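Local coordinates for putative branched-chain-amino-acid aminotransferase (Thermotoga maritima MSB8, PDB 3CSW), which probably catalyses the pyridoxal-phosphate-dependent exchange of amino groups between leucine, isoleucine or valine and 2-oxoglutarate in branched-chain amino acid biosynthesis, at residues Arg47-Ala52 / Glu280-Ile285; Lys58-Leu63 / Leu76-Phe81; Leu63-Asp68 / Ile199-Thr204. All blocks are in the same frame, centred on the assembly; numbering follows the deposited sequence. Where two conformers were deposited one is given.

Contact 1. Residues Arg47-Ala52 / Glu280-Ile285; sequences RTYSRA and ENWVGI
W282 drives the benzene end of its indole into the hairpin end at Y49 and A52. The A52 methyl lies nearest, CB to W282 CZ3 3.6 Å, and comes at the indole obliquely. W282 CH2 meets Y49 CB at 4.2 Å, the methylene beside the edge of the indole, near its plane. With CG beside the backbone N (chi1 -59°), W282 carries its six-membered ring out to this turn. W282 NE1 is hydrogen-bonded to V275 O in the last turn of helix 262-276. The hairpin has a tight type I' turn from Y49 to A52, closed by reciprocal backbone bonds, A52 N to Y49 O (2.9 Å) and Y49 N to A52 O (3.0 Å); it joins strands 42-49 and 52-53 of the antiparallel sheet. A type II turn from W282 to I285 bends the C terminus back, letting I285 CG2 come to 4.4 Å from A52 CB. The Y49 side chain also packs on F271, E272 and L276 of helix 262-276. The R47 guanidinium lies over one face of the Y49 ring, Y49 CE1 above the centre of the guanidinium, while R47 NE and NH2 both hold T48 O in the guanidinium plane.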
loop_
_atom_site.group_PDB
_atom_site.type_symbol
_atom_site.label_atom_id
_atom_site.label_comp_id
_atom_site.label_asym_id
_atom_site.label_seq_id
_atom_site.Cartn_x
_atom_site.Cartn_y
_atom_site.Cartn_z
ATOM N N ARG A 47 -33.420 14.218 3.067
ATOM C CA ARG A 47 -34.086 15.391 3.635
ATOM C C ARG A 47 -35.245 15.766 2.731
ATOM O O ARG A 47 -35.357 15.262 1.627
ATOM C CB ARG A 47 -33.135 16.573 3.785
ATOM C CG ARG A 47 -32.675 17.203 2.478
ATOM C CD ARG A 47 -32.194 18.624 2.709
ATOM N NE ARG A 47 -33.339 19.491 2.898
ATOM C CZ ARG A 47 -33.269 20.766 3.252
ATOM N NH1 ARG A 47 -32.097 21.351 3.494
ATOM N NH2 ARG A 47 -34.392 21.461 3.359
ATOM N N THR A 48 -36.111 16.652 3.213
ATOM C CA THR A 48 -37.211 17.154 2.423
ATOM C C THR A 48 -36.979 18.613 2.040
ATOM O O THR A 48 -36.235 19.327 2.703
ATOM C CB THR A 48 -38.539 17.100 3.200
ATOM O OG1 THR A 48 -38.405 17.884 4.390
ATOM C CG2 THR A 48 -38.909 15.650 3.574
ATOM N N TYR A 49 -37.602 18.999 0.927
ATOM C CA TYR A 49 -37.806 20.399 0.536
ATOM C C TYR A 49 -39.320 20.527 0.386
ATOM O O TYR A 49 -39.956 19.709 -0.288
ATOM C CB TYR A 49 -37.087 20.763 -0.755
ATOM C CG TYR A 49 -35.575 20.788 -0.625
ATOM C CD1 TYR A 49 -34.912 21.849 0.005
ATOM C CD2 TYR A 49 -34.799 19.759 -1.146
ATOM C CE1 TYR A 49 -33.501 21.872 0.113
ATOM C CE2 TYR A 49 -33.397 19.769 -1.040
ATOM C CZ TYR A 49 -32.758 20.813 -0.405
ATOM O OH TYR A 49 -31.384 20.784 -0.325
ATOM N N SER A 50 -39.897 21.512 1.067
ATOM C CA SER A 50 -41.355 21.676 1.140
ATOM C C SER A 50 -42.032 20.407 1.615
ATOM O O SER A 50 -43.142 20.083 1.173
ATOM C CB SER A 50 -41.945 22.103 -0.207
ATOM O OG SER A 50 -41.422 23.361 -0.600
ATOM N N ARG A 51 -41.354 19.684 2.506
ATOM C CA ARG A 51 -41.893 18.472 3.099
ATOM C C ARG A 51 -42.020 17.321 2.091
ATOM O O ARG A 51 -42.600 16.272 2.411
ATOM C CB ARG A 51 -43.228 18.788 3.805
ATOM C CG ARG A 51 -43.095 20.007 4.760
ATOM C CD ARG A 51 -44.408 20.582 5.254
ATOM N NE ARG A 51 -45.255 19.567 5.876
ATOM C CZ ARG A 51 -46.368 19.066 5.337
ATOM N NH1 ARG A 51 -46.808 19.462 4.142
ATOM N NH2 ARG A 51 -47.058 18.149 6.008
ATOM N N ALA A 52 -41.453 17.513 0.895
ATOM C CA ALA A 52 -41.366 16.454 -0.127
ATOM C C ALA A 52 -39.981 15.794 -0.069
ATOM O O ALA A 52 -38.965 16.498 -0.093
ATOM C CB ALA A 52 -41.607 17.027 -1.515
ATOM N N GLU A 280 -34.824 14.634 -12.273
ATOM C CA GLU A 280 -34.152 13.411 -11.776
ATOM C C GLU A 280 -34.113 13.298 -10.242
ATOM O O GLU A 280 -33.988 12.203 -9.717
ATOM C CB GLU A 280 -32.736 13.298 -12.348
ATOM C CG GLU A 280 -31.773 14.366 -11.876
ATOM C CD GLU A 280 -30.408 14.254 -12.538
ATOM O OE1 GLU A 280 -30.335 14.395 -13.783
ATOM O OE2 GLU A 280 -29.408 14.050 -11.804
ATOM N N ASN A 281 -34.242 14.419 -9.537
ATOM C CA ASN A 281 -34.331 14.433 -8.071
ATOM C C ASN A 281 -35.744 14.233 -7.514
ATOM O O ASN A 281 -35.921 14.187 -6.297
ATOM C CB ASN A 281 -33.794 15.764 -7.533
ATOM C CG ASN A 281 -32.339 15.947 -7.805
ATOM O OD1 ASN A 281 -31.554 15.001 -7.697
ATOM N ND2 ASN A 281 -31.948 17.170 -8.130
ATOM N N TRP A 282 -36.736 14.124 -8.406
ATOM C CA TRP A 282 -38.148 14.051 -8.017
ATOM C C TRP A 282 -38.976 12.954 -8.665
ATOM O O TRP A 282 -40.184 12.902 -8.441
ATOM C CB TRP A 282 -38.817 15.407 -8.257
ATOM C CG TRP A 282 -38.140 16.502 -7.472
ATOM C CD1 TRP A 282 -37.270 17.426 -7.950
ATOM C CD2 TRP A 282 -38.235 16.732 -6.060
ATOM N NE1 TRP A 282 -36.835 18.240 -6.936
ATOM C CE2 TRP A 282 -37.414 17.836 -5.764
ATOM C CE3 TRP A 282 -38.954 16.127 -5.022
ATOM C CZ2 TRP A 282 -37.281 18.344 -4.468
ATOM C CZ3 TRP A 282 -38.813 16.630 -3.731
ATOM C CH2 TRP A 282 -37.989 17.730 -3.473
ATOM N N VAL A 283 -38.348 12.067 -9.426
ATOM C CA VAL A 283 -39.014 10.928 -10.056
ATOM C C VAL A 283 -39.818 10.148 -9.021
ATOM O O VAL A 283 -39.268 9.809 -7.976
ATOM C CB VAL A 283 -37.980 9.917 -10.646
ATOM C CG1 VAL A 283 -38.669 8.953 -11.590
ATOM C CG2 VAL A 283 -36.847 10.629 -11.367
ATOM N N GLY A 284 -41.086 9.852 -9.307
ATOM C CA GLY A 284 -41.936 9.020 -8.437
ATOM C C GLY A 284 -42.561 9.655 -7.204
ATOM O O GLY A 284 -43.257 8.965 -6.448
ATOM N N ILE A 285 -42.306 10.945 -6.995
ATOM C CA ILE A 285 -42.768 11.687 -5.822
ATOM C C ILE A 285 -43.916 12.631 -6.200
ATOM O O ILE A 285 -45.076 12.473 -5.776
ATOM C CB ILE A 285 -41.580 12.491 -5.170
ATOM C CG1 ILE A 285 -40.611 11.540 -4.441
ATOM C CG2 ILE A 285 -42.079 13.571 -4.212
ATOM C CD1 ILE A 285 -41.271 10.572 -3.430
ATOM O OXT ILE A 285 -43.722 13.576 -6.967
#

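Contact 2. Residues Lys58-Leu63 / Leu76-Phe81; sequences KHYTRL and LSFDEF. With PLP (pyridoxal-5'-phosphate), chain E.
The first torsions of Y60, F78 and F81 all set CG opposite the backbone N, and that of Y60 (chi1 -176°) throws its phenol straight out from helix 56-68 into the start of helix 78-89. The ring meets F78 and F81 there, and its hydroxyl runs on to the backbone before the helix: Y60 OH donates to L76 O over a short 2.5 Å, and the acceptor lies at the phenol edge, near the ring plane. F78 lays its backbone and CB over one face of the phenol; the CB makes a CH-pi contact, 4.1 Å from the Y60 ring centroid and 12° off the normal. Its ring is tilted against the phenol, with F78 CD1 3.8 Å from Y60 CG. For F81 the roles are reversed, since Y60 CD1 stands over a face of the F81 ring, 3.7 Å from F81 CG. The three rings thus form an aromatic cluster that packs one helix against the N terminus of the next. That terminus is closed by a capping box: E80 N donates to S77 OG at 3.0 Å, and S77 N returns a bond to E80 OE1, which it reaches from above the carboxylate plane. A leucine in place of Y60 would probably leave L76 O without its hydroxyl partner and open a gap between F78 and F81. On a different side of helix 56-68, R62 faces the cofactor. Its chain bends at chi2 and chi3, and in one of its two conformers R62 NH2 is hydrogen-bonded to PLP O1P (2.9 Å) near the guanidinium plane, the bond from NH1 being weak. E44 takes up R62 NE through a salt bridge and H59 ND1 through a hydrogen bond, one carboxylate oxygen to each.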
loop_
_atom_site.group_PDB
_atom_site.type_symbol
_atom_site.label_atom_id
_atom_site.label_comp_id
_atom_site.label_asym_id
_atom_site.label_seq_id
_atom_site.Cartn_x
_atom_site.Cartn_y
_atom_site.Cartn_z
ATOM N N LYS A 58 -32.954 8.268 -6.313
ATOM C CA LYS A 58 -31.503 8.166 -6.243
ATOM C C LYS A 58 -31.039 7.456 -4.977
ATOM O O LYS A 58 -30.137 6.622 -5.029
ATOM C CB LYS A 58 -30.860 9.554 -6.334
ATOM C CG LYS A 58 -31.013 10.166 -7.715
ATOM C CD LYS A 58 -30.364 11.519 -7.846
ATOM C CE LYS A 58 -30.364 11.960 -9.308
ATOM N NZ LYS A 58 -29.826 13.366 -9.380
ATOM N N HIS A 59 -31.659 7.793 -3.850
ATOM C CA HIS A 59 -31.352 7.145 -2.577
ATOM C C HIS A 59 -31.802 5.691 -2.545
ATOM O O HIS A 59 -31.107 4.851 -2.010
ATOM C CB HIS A 59 -31.976 7.918 -1.424
ATOM C CG HIS A 59 -31.220 9.153 -1.060
ATOM N ND1 HIS A 59 -30.036 9.107 -0.359
ATOM C CD2 HIS A 59 -31.460 10.461 -1.306
ATOM C CE1 HIS A 59 -29.584 10.337 -0.187
ATOM N NE2 HIS A 59 -30.438 11.177 -0.734
ATOM N N TYR A 60 -32.963 5.397 -3.113
ATOM C CA TYR A 60 -33.451 4.022 -3.227
ATOM C C TYR A 60 -32.484 3.126 -4.013
ATOM O O TYR A 60 -32.217 1.994 -3.624
ATOM C CB TYR A 60 -34.828 3.999 -3.904
ATOM C CG TYR A 60 -35.442 2.617 -3.977
ATOM C CD1 TYR A 60 -36.087 2.056 -2.875
ATOM C CD2 TYR A 60 -35.348 1.859 -5.134
ATOM C CE1 TYR A 60 -36.630 0.774 -2.931
ATOM C CE2 TYR A 60 -35.884 0.572 -5.210
ATOM C CZ TYR A 60 -36.525 0.033 -4.112
ATOM O OH TYR A 60 -37.069 -1.244 -4.215
ATOM N N THR A 61 -31.969 3.618 -5.131
ATOM C CA THR A 61 -31.060 2.794 -5.946
ATOM C C THR A 61 -29.709 2.591 -5.246
ATOM O O THR A 61 -29.097 1.539 -5.413
ATOM C CB THR A 61 -30.901 3.335 -7.399
ATOM O OG1 THR A 61 -30.111 4.521 -7.392
ATOM C CG2 THR A 61 -32.286 3.641 -8.009
ATOM N N ARG A 62 -29.246 3.575 -4.472
ATOM C CA ARG A 62 -28.005 3.444 -3.692
ATOM C C ARG A 62 -28.203 2.413 -2.597
ATOM O O ARG A 62 -27.298 1.640 -2.295
ATOM C CB ARG A 62 -27.572 4.757 -3.019
ATOM C CG ARG A 62 -26.399 5.501 -3.655
ATOM C CD ARG A 62 -25.419 6.015 -2.575
ATOM N NE ARG A 62 -26.057 6.899 -1.596
ATOM C CZ ARG A 62 -25.602 8.091 -1.215
ATOM N NH1 ARG A 62 -24.479 8.590 -1.701
ATOM N NH2 ARG A 62 -26.278 8.786 -0.318
ATOM N N LEU A 63 -29.390 2.433 -1.987
ATOM C CA LEU A 63 -29.739 1.470 -0.941
ATOM C C LEU A 63 -29.687 0.065 -1.544
ATOM O O LEU A 63 -29.065 -0.834 -0.983
ATOM C CB LEU A 63 -31.120 1.774 -0.334
ATOM C CG LEU A 63 -31.569 1.015 0.931
ATOM C CD1 LEU A 63 -30.710 1.336 2.179
ATOM C CD2 LEU A 63 -33.030 1.307 1.246
ATOM N N LEU A 76 -38.709 -3.629 0.226
ATOM C CA LEU A 76 -39.608 -2.563 -0.225
ATOM C C LEU A 76 -39.489 -2.247 -1.714
ATOM O O LEU A 76 -38.396 -2.248 -2.283
ATOM C CB LEU A 76 -39.349 -1.263 0.564
ATOM C CG LEU A 76 -40.230 -1.019 1.793
ATOM C CD1 LEU A 76 -39.915 0.323 2.415
ATOM C CD2 LEU A 76 -41.696 -1.093 1.449
ATOM N N SER A 77 -40.622 -1.946 -2.334
ATOM C CA SER A 77 -40.619 -1.441 -3.701
ATOM C C SER A 77 -40.332 0.060 -3.623
ATOM O O SER A 77 -40.415 0.669 -2.546
ATOM C CB SER A 77 -41.955 -1.712 -4.393
ATOM O OG SER A 77 -42.995 -0.920 -3.837
ATOM N N PHE A 78 -39.965 0.660 -4.750
ATOM C CA PHE A 78 -39.757 2.096 -4.769
ATOM C C PHE A 78 -41.059 2.802 -4.431
ATOM O O PHE A 78 -41.088 3.796 -3.694
ATOM C CB PHE A 78 -39.277 2.567 -6.127
ATOM C CG PHE A 78 -39.123 4.051 -6.206
ATOM C CD1 PHE A 78 -38.356 4.730 -5.255
ATOM C CD2 PHE A 78 -39.761 4.778 -7.192
ATOM C CE1 PHE A 78 -38.234 6.087 -5.290
ATOM C CE2 PHE A 78 -39.624 6.159 -7.251
ATOM C CZ PHE A 78 -38.869 6.813 -6.311
ATOM N N ASP A 79 -42.140 2.271 -4.980
ATOM C CA ASP A 79 -43.470 2.824 -4.792
ATOM C C ASP A 79 -43.852 2.840 -3.310
ATOM O O ASP A 79 -44.391 3.835 -2.818
ATOM C CB ASP A 79 -44.465 1.998 -5.610
ATOM C CG ASP A 79 -45.851 2.602 -5.640
ATOM O OD1 ASP A 79 -45.976 3.835 -5.857
ATOM O OD2 ASP A 79 -46.816 1.826 -5.463
ATOM N N GLU A 80 -43.559 1.752 -2.600
ATOM C CA GLU A 80 -43.838 1.665 -1.159
ATOM C C GLU A 80 -42.914 2.563 -0.333
ATOM O O GLU A 80 -43.347 3.188 0.639
ATOM C CB GLU A 80 -43.702 0.220 -0.689
ATOM C CG GLU A 80 -44.791 -0.693 -1.246
ATOM C CD GLU A 80 -44.484 -2.184 -1.086
ATOM O OE1 GLU A 80 -43.301 -2.550 -0.860
ATOM O OE2 GLU A 80 -45.442 -2.992 -1.202
ATOM N N PHE A 81 -41.640 2.584 -0.727
ATOM C CA PHE A 81 -40.601 3.454 -0.148
ATOM C C PHE A 81 -41.109 4.898 -0.175
ATOM O O PHE A 81 -41.156 5.556 0.868
ATOM C CB PHE A 81 -39.319 3.274 -0.976
ATOM C CG PHE A 81 -38.125 4.100 -0.530
ATOM C CD1 PHE A 81 -37.448 3.801 0.637
ATOM C CD2 PHE A 81 -37.619 5.113 -1.349
ATOM C CE1 PHE A 81 -36.325 4.529 1.017
ATOM C CE2 PHE A 81 -36.503 5.837 -0.979
ATOM C CZ PHE A 81 -35.850 5.547 0.199
HETATM N N1 PLP E . -19.316 10.632 2.321
HETATM C C2 PLP E . -19.709 9.789 3.355
HETATM C C2A PLP E . -18.657 8.936 3.995
HETATM C C3 PLP E . -21.059 9.762 3.769
HETATM O O3 PLP E . -21.454 9.000 4.844
HETATM C C4 PLP E . -22.003 10.596 3.123
HETATM C C4A PLP E . -23.434 10.635 3.586
HETATM O O4A PLP E . -23.756 11.349 4.554
HETATM C C5 PLP E . -21.580 11.444 2.086
HETATM C C6 PLP E . -20.240 11.442 1.692
HETATM C C5A PLP E . -22.487 12.512 1.518
HETATM O O4P PLP E . -23.346 11.955 0.532
HETATM P P PLP E . -24.795 12.607 0.161
HETATM O O1P PLP E . -25.602 11.616 -0.702
HETATM O O2P PLP E . -24.584 13.881 -0.606
HETATM O O3P PLP E . -25.476 12.875 1.496
#

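Contact 3. Residues Leu63-Asp68 / Ile199-Thr204; sequences LKRSAD and ILDGIT. With PLP (pyridoxal-5'-phosphate), chain E.
R65 NH2 meets D201 OD1 at 2.7 Å, using the syn lone pair of the carboxylate oxygen. A second bond, R65 NH1 to D201 OD2 (2.9 Å), makes this an end-on bidentate salt bridge, one nitrogen to each oxygen. It ties the last turns of helix 56-68 to the loop that leads into the phosphate-binding N terminus of helix 203-214 in this class IV aminotransferase. The two side chains come from opposite directions. R65 is extended until a bend at chi3 (70°) turns its guanidinium, and the carboxylate carbon lies at the edge of that group, near its plane. The match is not fully flat: the two planes are 37° apart, and NH1 meets OD2 on the syn side but out of the carboxylate plane. D201 is the centre of an inverse gamma turn, which carries the chain from L200, at the cofactor ring, to G202 at the phosphate. L200 CD2 lies 3.5 Å from PLP C3. At G202, the N-cap, any CB would run into the bridging oxygen O4P. The helix start then offers its backbone N-H groups to the phosphate, I203 N to PLP O1P at 2.9 Å and T204 N to O2P at 3.0 Å; the helix dipole probably adds to the pull. With its OG1 beside its own backbone N, T204 grips the same oxygen twice, T204 OG1 lying 2.7 Å from PLP O2P.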
loop_
_atom_site.group_PDB
_atom_site.type_symbol
_atom_site.label_atom_id
_atom_site.label_comp_id
_atom_site.label_asym_id
_atom_site.label_seq_id
_atom_site.Cartn_x
_atom_site.Cartn_y
_atom_site.Cartn_z
ATOM N N LEU A 63 -29.390 2.433 -1.987
ATOM C CA LEU A 63 -29.739 1.470 -0.941
ATOM C C LEU A 63 -29.687 0.065 -1.544
ATOM O O LEU A 63 -29.065 -0.834 -0.983
ATOM C CB LEU A 63 -31.120 1.774 -0.334
ATOM C CG LEU A 63 -31.569 1.015 0.931
ATOM C CD1 LEU A 63 -30.710 1.336 2.179
ATOM C CD2 LEU A 63 -33.030 1.307 1.246
ATOM N N LYS A 64 -30.321 -0.118 -2.700
ATOM C CA LYS A 64 -30.298 -1.414 -3.384
ATOM C C LYS A 64 -28.858 -1.883 -3.682
ATOM O O LYS A 64 -28.500 -3.043 -3.472
ATOM C CB LYS A 64 -31.120 -1.346 -4.672
ATOM C CG LYS A 64 -31.238 -2.690 -5.362
ATOM C CD LYS A 64 -32.219 -2.692 -6.557
ATOM C CE LYS A 64 -32.515 -4.146 -7.003
ATOM N NZ LYS A 64 -31.323 -5.078 -6.825
ATOM N N ARG A 65 -28.034 -0.964 -4.152
ATOM C CA ARG A 65 -26.643 -1.253 -4.442
ATOM C C ARG A 65 -25.856 -1.666 -3.192
ATOM O O ARG A 65 -25.059 -2.599 -3.261
ATOM C CB ARG A 65 -25.978 -0.047 -5.125
ATOM C CG ARG A 65 -24.537 -0.283 -5.496
ATOM C CD ARG A 65 -23.913 0.961 -6.067
ATOM N NE ARG A 65 -23.747 1.976 -5.032
ATOM C CZ ARG A 65 -23.370 3.227 -5.254
ATOM N NH1 ARG A 65 -23.100 3.639 -6.485
ATOM N NH2 ARG A 65 -23.269 4.068 -4.234
ATOM N N SER A 66 -26.061 -0.976 -2.065
ATOM C CA SER A 66 -25.447 -1.370 -0.796
ATOM C C SER A 66 -25.951 -2.753 -0.375
ATOM O O SER A 66 -25.175 -3.568 0.141
ATOM C CB SER A 66 -25.724 -0.359 0.319
ATOM O OG SER A 66 -24.915 0.810 0.208
ATOM N N ALA A 67 -27.241 -3.012 -0.597
ATOM C CA ALA A 67 -27.850 -4.290 -0.257
ATOM C C ALA A 67 -27.279 -5.420 -1.110
ATOM O O ALA A 67 -27.155 -6.547 -0.630
ATOM C CB ALA A 67 -29.377 -4.224 -0.401
ATOM N N ASP A 68 -26.923 -5.118 -2.358
ATOM C CA ASP A 68 -26.375 -6.127 -3.281
ATOM C C ASP A 68 -24.982 -6.609 -2.912
ATOM O O ASP A 68 -24.650 -7.762 -3.187
ATOM C CB ASP A 68 -26.392 -5.622 -4.724
ATOM C CG ASP A 68 -27.803 -5.569 -5.306
ATOM O OD1 ASP A 68 -28.704 -6.271 -4.785
ATOM O OD2 ASP A 68 -28.010 -4.813 -6.282
ATOM N N ILE A 199 -14.189 6.691 -3.049
ATOM C CA ILE A 199 -15.135 7.487 -2.292
ATOM C C ILE A 199 -16.577 7.065 -2.538
ATOM O O ILE A 199 -16.859 6.309 -3.454
ATOM C CB ILE A 199 -14.958 9.021 -2.625
ATOM C CG1 ILE A 199 -15.358 9.319 -4.073
ATOM C CG2 ILE A 199 -13.515 9.443 -2.354
ATOM C CD1 ILE A 199 -15.534 10.767 -4.429
ATOM N N LEU A 200 -17.471 7.581 -1.695
ATOM C CA LEU A 200 -18.913 7.466 -1.868
ATOM C C LEU A 200 -19.402 8.518 -2.882
ATOM O O LEU A 200 -18.995 9.672 -2.823
ATOM C CB LEU A 200 -19.572 7.706 -0.533
ATOM C CG LEU A 200 -21.002 7.264 -0.379
ATOM C CD1 LEU A 200 -21.104 5.767 -0.491
ATOM C CD2 LEU A 200 -21.484 7.727 0.965
ATOM N N ASP A 201 -20.240 8.094 -3.827
ATOM C CA ASP A 201 -20.812 8.978 -4.859
ATOM C C ASP A 201 -22.019 9.715 -4.276
ATOM O O ASP A 201 -23.170 9.345 -4.499
ATOM C CB ASP A 201 -21.209 8.197 -6.138
ATOM C CG ASP A 201 -22.064 6.952 -5.843
ATOM O OD1 ASP A 201 -21.946 6.365 -4.733
ATOM O OD2 ASP A 201 -22.853 6.554 -6.725
ATOM N N GLY A 202 -21.735 10.735 -3.485
ATOM C CA GLY A 202 -22.779 11.501 -2.853
ATOM C C GLY A 202 -23.736 12.134 -3.851
ATOM O O GLY A 202 -23.323 12.597 -4.931
ATOM N N ILE A 203 -25.007 12.127 -3.483
ATOM C CA ILE A 203 -26.079 12.737 -4.276
ATOM C C ILE A 203 -25.992 14.281 -4.311
ATOM O O ILE A 203 -26.336 14.883 -5.329
ATOM C CB ILE A 203 -27.468 12.254 -3.782
ATOM C CG1 ILE A 203 -27.576 10.749 -4.082
ATOM C CG2 ILE A 203 -28.621 13.128 -4.392
ATOM C CD1 ILE A 203 -28.745 10.046 -3.483
ATOM N N THR A 204 -25.525 14.911 -3.227
ATOM C CA THR A 204 -25.287 16.377 -3.224
ATOM C C THR A 204 -24.122 16.732 -4.144
ATOM O O THR A 204 -24.189 17.671 -4.925
ATOM C CB THR A 204 -24.989 16.936 -1.803
ATOM O OG1 THR A 204 -25.840 16.307 -0.845
ATOM C CG2 THR A 204 -25.180 18.476 -1.743
HETATM N N1 PLP E . -19.316 10.632 2.321
HETATM C C2 PLP E . -19.709 9.789 3.355
HETATM C C2A PLP E . -18.657 8.936 3.995
HETATM C C3 PLP E . -21.059 9.762 3.769
HETATM O O3 PLP E . -21.454 9.000 4.844
HETATM C C4 PLP E . -22.003 10.596 3.123
HETATM C C4A PLP E . -23.434 10.635 3.586
HETATM O O4A PLP E . -23.756 11.349 4.554
HETATM C C5 PLP E . -21.580 11.444 2.086
HETATM C C6 PLP E . -20.240 11.442 1.692
HETATM C C5A PLP E . -22.487 12.512 1.518
HETATM O O4P PLP E . -23.346 11.955 0.532
HETATM P P PLP E . -24.795 12.607 0.161
HETATM O O1P PLP E . -25.602 11.616 -0.702
HETATM O O2P PLP E . -24.584 13.881 -0.606
HETATM O O3P PLP E . -25.476 12.875 1.496
#

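Overall arrangement
From the N terminus, the chain passes through 47-52, the hairpin end of the antiparallel sheet, which the C-terminal tail 280-285 reaches in contact 1, closing a loop that encloses the other two. Helix 56-68 follows, giving 58-63 to contact 2 and 63-68 to contact 3, with L63 shared. Contact 2 closes a 12-residue connection to helix 78-89; contact 3 spans 130 residues to the start of helix 203-214, and because 76-81 lies between 63-68 and 199-204, the two cross. Contacts 2 and 3 meet around the cofactor phosphate, where R62 lies against D201 and G202. Contacts 1 and 2 are linked by a K58-E280 salt bridge and by F78 packing against V283 and G284.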